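Local coordinates for protein pectate lyase (Cellvibrio cellulosa, PDB 1GXM) that cleaves polygalacturonic acid by anti-beta-elimination, the chain here being the family 10 catalytic module of a longer pectate lyase, at residues 287-290 against 296-299. Numbering follows the deposited sequence.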
loop_
_atom_site.group_PDB
_atom_site.type_symbol
_atom_site.label_atom_id
_atom_site.label_comp_id
_atom_site.label_asym_id
_atom_site.label_seq_id
_atom_site.Cartn_x
_atom_site.Cartn_y
_atom_site.Cartn_z
ATOM N N ARG A 287 -14.473 0.226 16.997
ATOM C CA ARG A 287 -14.913 1.610 17.076
ATOM C C ARG A 287 -13.916 2.518 16.398
ATOM O O ARG A 287 -12.715 2.451 16.666
ATOM C CB ARG A 287 -15.057 2.043 18.525
ATOM C CG ARG A 287 -15.820 3.317 18.714
ATOM C CD ARG A 287 -16.239 3.586 20.145
ATOM N NE ARG A 287 -16.917 4.871 20.203
ATOM C CZ ARG A 287 -17.130 5.542 21.309
ATOM N NH1 ARG A 287 -16.717 5.047 22.452
ATOM N NH2 ARG A 287 -17.760 6.708 21.258
ATOM N N GLY A 288 -14.405 3.403 15.550
ATOM C CA GLY A 288 -13.537 4.393 14.945
ATOM C C GLY A 288 -12.979 5.315 16.005
ATOM O O GLY A 288 -13.687 5.696 16.939
ATOM N N PHE A 289 -11.727 5.714 15.866
ATOM C CA PHE A 289 -11.112 6.555 16.869
ATOM C C PHE A 289 -10.141 7.541 16.273
ATOM O O PHE A 289 -9.814 7.516 15.096
ATOM C CB PHE A 289 -10.459 5.741 17.991
ATOM C CG PHE A 289 -9.190 5.060 17.601
ATOM C CD1 PHE A 289 -7.979 5.728 17.661
ATOM C CD2 PHE A 289 -9.175 3.730 17.283
ATOM C CE1 PHE A 289 -6.800 5.108 17.339
ATOM C CE2 PHE A 289 -7.971 3.107 16.956
ATOM C CZ PHE A 289 -6.786 3.804 17.023
ATOM N N PHE A 290 -9.753 8.460 17.139
ATOM C CA PHE A 290 -8.876 9.551 16.797
ATOM C C PHE A 290 -7.689 9.592 17.726
ATOM O O PHE A 290 -7.708 9.047 18.813
ATOM C CB PHE A 290 -9.650 10.864 16.877
ATOM C CG PHE A 290 -10.961 10.805 16.170
ATOM C CD1 PHE A 290 -11.002 10.775 14.788
ATOM C CD2 PHE A 290 -12.135 10.689 16.867
ATOM C CE1 PHE A 290 -12.220 10.653 14.129
ATOM C CE2 PHE A 290 -13.348 10.575 16.212
ATOM C CZ PHE A 290 -13.388 10.555 14.847
ATOM N N SER A 296 -2.544 10.339 22.318
ATOM C CA SER A 296 -3.760 9.950 23.019
ATOM C C SER A 296 -4.746 9.299 22.065
ATOM O O SER A 296 -4.593 9.356 20.852
ATOM C CB SER A 296 -4.386 11.164 23.675
ATOM O OG SER A 296 -4.761 12.127 22.709
ATOM N N LYS A 297 -5.764 8.690 22.625
ATOM C CA LYS A 297 -6.760 7.981 21.859
ATOM C C LYS A 297 -8.114 8.392 22.397
ATOM O O LYS A 297 -8.348 8.359 23.598
ATOM C CB LYS A 297 -6.516 6.479 21.975
ATOM C CG LYS A 297 -7.461 5.618 21.243
ATOM C CD LYS A 297 -7.000 4.172 21.318
ATOM C CE LYS A 297 -8.002 3.228 20.701
ATOM N NZ LYS A 297 -7.504 1.837 20.859
ATOM N N PHE A 298 -9.003 8.815 21.514
ATOM C CA PHE A 298 -10.272 9.360 21.936
ATOM C C PHE A 298 -11.272 9.222 20.817
ATOM O O PHE A 298 -10.933 8.844 19.710
ATOM C CB PHE A 298 -10.089 10.787 22.429
ATOM C CG PHE A 298 -9.415 11.680 21.451
ATOM C CD1 PHE A 298 -8.047 11.747 21.397
ATOM C CD2 PHE A 298 -10.144 12.473 20.578
ATOM C CE1 PHE A 298 -7.439 12.574 20.503
ATOM C CE2 PHE A 298 -9.518 13.263 19.654
ATOM C CZ PHE A 298 -8.185 13.323 19.626
ATOM N N TYR A 299 -12.530 9.483 21.133
ATOM C CA TYR A 299 -13.635 9.080 20.282
ATOM C C TYR A 299 -14.485 10.214 19.743
ATOM O O TYR A 299 -15.426 9.942 19.000
ATOM C CB TYR A 299 -14.483 8.038 21.000
ATOM C CG TYR A 299 -13.699 6.791 21.263
ATOM C CD1 TYR A 299 -13.495 5.855 20.271
ATOM C CD2 TYR A 299 -13.102 6.570 22.498
ATOM C CE1 TYR A 299 -12.764 4.730 20.487
ATOM C CE2 TYR A 299 -12.357 5.427 22.723
ATOM C CZ TYR A 299 -12.183 4.510 21.706
ATOM O OH TYR A 299 -11.466 3.367 21.896
#
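F290 and F298 form an antiparallel hydrogen-bonded pair, as two reciprocal backbone bonds establish: F290 N to F298 O at 2.9 Å and F298 N to F290 O at 3.0 Å. Their side chains project from the same face of this short hairpin. F290 CB lies over the face of the F298 ring, 4.1 Å from its centroid, a CH-pi contact, while the edge of the F290 ring meets the main chain of Y299, with CE2 3.5 Å from Y299 O. These two phenylalanines are buried and make the tightly packed side.

Across the hairpin, F289 carries the extended chain of K297 over its ring. K297 CE stands 3.6 Å from the ring centroid and only 8° off the normal, the closer and more centred contact, of CH-pi type. K297 NZ lies over the same face, 4.4 Å from the F289 centroid, and adds a cation-pi contact; it also forms a salt bridge with D282. F289 CB in turn touches Y299 CE1 at 3.5 Å.

The looser, solvent side belongs to R287, which is exposed. With CG anti to the backbone N (chi1 -166°) and the chain extended as far as NE, its guanidinium stacks on Y299, planes 11° apart. CZ sits off-centre, so the overlap is partial and reaches Y299 CB.

The contact pairs the strands 290-291 and 297-298 of a beta hairpin, its centre about 23 Å from the centre of the chain. F289 makes backbone hydrogen bonds with F280 in strand 280-281, and the F290 side chain reaches I301 and M304, in the loop leading to helix 306-311.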